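Nisin leader peptide-processing serine protease NisP (Lactococcus lactis subsp. lactis, PDB 4MZD) probably acts as a subtilisin-like serine endopeptidase that removes the leader peptide during nisin biosynthesis in Lactococcus. Local coordinates at residues Asn385-Asn390 with Ile397-Asn402. Numbering follows the deposited sequence.
Sequences NSPEVN and IVDLLN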
ATOM      1  N   ASN A 385      -6.169 -19.137  -1.158  1.00 15.71           N
ATOM      2  CA  ASN A 385      -5.418 -19.405  -2.383  1.00 15.03           C
ATOM      3  C   ASN A 385      -4.088 -18.661  -2.422  1.00 14.67           C
ATOM      4  O   ASN A 385      -3.609 -18.242  -3.484  1.00 14.80           O
ATOM      5  CB  ASN A 385      -6.263 -19.104  -3.619  1.00 15.31           C
ATOM      6  CG  ASN A 385      -7.455 -20.037  -3.740  1.00 15.59           C
ATOM      7  OD1 ASN A 385      -7.310 -21.201  -4.114  1.00 16.61           O
ATOM      8  ND2 ASN A 385      -8.634 -19.535  -3.412  1.00 15.47           N
ATOM      9  N   SER A 386      -3.503 -18.499  -1.241  1.00 15.15           N
ATOM     10  CA  SER A 386      -2.174 -17.932  -1.095  1.00 15.83           C
ATOM     11  C   SER A 386      -1.309 -18.952  -0.380  1.00 16.80           C
ATOM     12  O   SER A 386      -1.590 -19.313   0.762  1.00 18.30           O
ATOM     13  CB  SER A 386      -2.219 -16.643  -0.275  1.00 15.85           C
ATOM     14  OG  SER A 386      -2.958 -15.645  -0.950  1.00 15.47           O
ATOM     15  N   PRO A 387      -0.248 -19.418  -1.046  1.00 16.15           N
ATOM     16  CA  PRO A 387       0.578 -20.473  -0.466  1.00 17.06           C
ATOM     17  C   PRO A 387       1.440 -19.950   0.672  1.00 18.04           C
ATOM     18  O   PRO A 387       1.649 -18.747   0.819  1.00 18.43           O
ATOM     19  CB  PRO A 387       1.462 -20.892  -1.639  1.00 17.51           C
ATOM     20  CG  PRO A 387       1.608 -19.641  -2.440  1.00 17.46           C
ATOM     21  CD  PRO A 387       0.275 -18.959  -2.346  1.00 16.33           C
ATOM     22  N   GLU A 388       1.947 -20.872   1.476  1.00 20.66           N
ATOM     23  CA  GLU A 388       2.789 -20.506   2.595  1.00 24.70           C
ATOM     24  C   GLU A 388       4.264 -20.702   2.271  1.00 25.02           C
ATOM     25  O   GLU A 388       4.663 -21.728   1.709  1.00 25.51           O
ATOM     26  CB  GLU A 388       2.410 -21.322   3.826  1.00 28.57           C
ATOM     27  CG  GLU A 388       3.357 -21.139   4.984  1.00 32.29           C
ATOM     28  CD  GLU A 388       3.027 -22.044   6.147  1.00 35.15           C
ATOM     29  OE1 GLU A 388       1.921 -21.908   6.710  1.00 36.39           O
ATOM     30  OE2 GLU A 388       3.874 -22.893   6.495  1.00 35.99           O
ATOM     31  N   VAL A 389       5.059 -19.698   2.620  1.00 25.87           N
ATOM     32  CA  VAL A 389       6.510 -19.788   2.589  1.00 27.71           C
ATOM     33  C   VAL A 389       7.021 -19.448   3.983  1.00 28.78           C
ATOM     34  O   VAL A 389       6.885 -18.315   4.440  1.00 29.26           O
ATOM     35  CB  VAL A 389       7.115 -18.801   1.576  1.00 28.68           C
ATOM     36  CG1 VAL A 389       8.636 -18.833   1.639  1.00 28.93           C
ATOM     37  CG2 VAL A 389       6.627 -19.115   0.173  1.00 28.70           C
ATOM     38  N   ASN A 390       7.589 -20.433   4.670  1.00 29.35           N
ATOM     39  CA  ASN A 390       8.114 -20.215   6.013  1.00 30.46           C
ATOM     40  C   ASN A 390       7.036 -19.817   7.015  1.00 28.93           C
ATOM     41  O   ASN A 390       7.286 -19.023   7.921  1.00 29.32           O
ATOM     42  CB  ASN A 390       9.209 -19.147   5.994  1.00 32.46           C
ATOM     43  CG  ASN A 390      10.323 -19.472   5.019  1.00 34.40           C
ATOM     44  OD1 ASN A 390      10.638 -18.677   4.133  1.00 35.22           O
ATOM     45  ND2 ASN A 390      10.926 -20.642   5.176  1.00 35.02           N
ATOM     46  N   ILE A 397      -0.099 -15.075  -7.880  1.00  9.33           N
ATOM     47  CA  ILE A 397      -1.209 -14.674  -8.731  1.00  9.67           C
ATOM     48  C   ILE A 397      -1.739 -15.833  -9.568  1.00 10.01           C
ATOM     49  O   ILE A 397      -2.937 -15.914  -9.821  1.00 10.62           O
ATOM     50  CB  ILE A 397      -0.844 -13.453  -9.597  1.00 10.09           C
ATOM     51  CG1 ILE A 397      -0.400 -12.305  -8.685  1.00 10.80           C
ATOM     52  CG2 ILE A 397      -2.024 -13.041 -10.461  1.00 10.81           C
ATOM     53  CD1 ILE A 397      -0.008 -11.044  -9.410  1.00 12.44           C
ATOM     54  N   VAL A 398      -0.857 -16.737  -9.983  1.00 10.11           N
ATOM     55  CA  VAL A 398      -1.319 -17.926 -10.683  1.00 10.82           C
ATOM     56  C   VAL A 398      -2.277 -18.739  -9.803  1.00 11.00           C
ATOM     57  O   VAL A 398      -3.352 -19.151 -10.255  1.00 11.85           O
ATOM     58  CB  VAL A 398      -0.144 -18.782 -11.194  1.00 12.22           C
ATOM     59  CG1 VAL A 398      -0.655 -20.111 -11.731  1.00 12.79           C
ATOM     60  CG2 VAL A 398       0.625 -18.020 -12.269  1.00 13.16           C
ATOM     61  N   ASP A 399      -1.901 -18.957  -8.545  1.00 11.58           N
ATOM     62  CA  ASP A 399      -2.768 -19.695  -7.626  1.00 12.51           C
ATOM     63  C   ASP A 399      -4.095 -18.971  -7.435  1.00 12.22           C
ATOM     64  O   ASP A 399      -5.158 -19.595  -7.387  1.00 12.99           O
ATOM     65  CB  ASP A 399      -2.108 -19.884  -6.260  1.00 14.22           C
ATOM     66  CG  ASP A 399      -0.985 -20.897  -6.279  1.00 16.43           C
ATOM     67  OD1 ASP A 399      -0.841 -21.640  -7.274  1.00 17.62           O
ATOM     68  OD2 ASP A 399      -0.252 -20.962  -5.274  1.00 17.67           O
ATOM     69  N   LEU A 400      -4.028 -17.651  -7.325  1.00 11.92           N
ATOM     70  CA  LEU A 400      -5.218 -16.859  -7.086  1.00 12.77           C
ATOM     71  C   LEU A 400      -6.170 -16.932  -8.279  1.00 13.35           C
ATOM     72  O   LEU A 400      -7.369 -17.158  -8.110  1.00 14.62           O
ATOM     73  CB  LEU A 400      -4.816 -15.420  -6.801  1.00 13.50           C
ATOM     74  CG  LEU A 400      -5.917 -14.512  -6.276  1.00 14.15           C
ATOM     75  CD1 LEU A 400      -6.504 -15.081  -4.996  1.00 14.74           C
ATOM     76  CD2 LEU A 400      -5.351 -13.126  -6.039  1.00 14.64           C
ATOM     77  N   LEU A 401      -5.636 -16.749  -9.485  1.00 13.13           N
ATOM     78  CA  LEU A 401      -6.442 -16.821 -10.702  1.00 13.38           C
ATOM     79  C   LEU A 401      -7.047 -18.208 -10.890  1.00 13.64           C
ATOM     80  O   LEU A 401      -8.206 -18.342 -11.281  1.00 15.25           O
ATOM     81  CB  LEU A 401      -5.612 -16.440 -11.930  1.00 13.68           C
ATOM     82  CG  LEU A 401      -5.265 -14.955 -12.081  1.00 14.19           C
ATOM     83  CD1 LEU A 401      -4.205 -14.762 -13.160  1.00 14.73           C
ATOM     84  CD2 LEU A 401      -6.505 -14.129 -12.380  1.00 15.16           C
ATOM     85  N   ASN A 402      -6.262 -19.244 -10.620  1.00 13.26           N
ATOM     86  CA  ASN A 402      -6.757 -20.609 -10.758  1.00 14.34           C
ATOM     87  C   ASN A 402      -7.839 -20.963  -9.735  1.00 15.02           C
ATOM     88  O   ASN A 402      -8.727 -21.760 -10.022  1.00 16.81           O
ATOM     89  CB  ASN A 402      -5.600 -21.611 -10.719  1.00 15.59           C
ATOM     90  CG  ASN A 402      -4.770 -21.585 -11.989  1.00 17.29           C
ATOM     91  OD1 ASN A 402      -5.264 -21.216 -13.056  1.00 18.85           O
ATOM     92  ND2 ASN A 402      -3.511 -21.987 -11.886  1.00 18.10           N
TER
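The carboxylate of Asp399 sets OD2 off the CG–CD edge of the Pro387 ring, to one side of the ring plane. OD2 of Asp399 lies 3.6 Å from both CD and CG of Pro387, while OD1 points away from the ring. The planes are inclined by about 55°, and OD2 meets the carbons of the ring edge in van der Waals contact. Asp399 reaches there because its CG sits anti to its own carbonyl carbon (chi1 -73°), pointing from CB obliquely back toward the N-terminal start of helix 397-402. Closer to the end of helix 375-384, the carbonyl O of Asn385 approaches CB of Asp399 at 3.6 Å and stops 3.9 Å from N of Leu400, without a hydrogen bond. CB of Asn385 faces CD1 of Leu400 at 4.3 Å. The Asn385 amide is turned to other partners, its ND2 donating to the carbonyls of Phe381 and Asn405. Leu400 also fits against Phe381 and Leu382, and against Ala362 and Val366 of helix 356-370. Asn385 is the first residue past helix 375-384; the chain then runs through the small antiparallel hairpin 388-389/392-393, and helix 397-402 folds back onto that exit: two helices joined by a short beta hairpin at the periphery of the subtilisin-like alpha/beta fold, away from the predicted charge-relay residues.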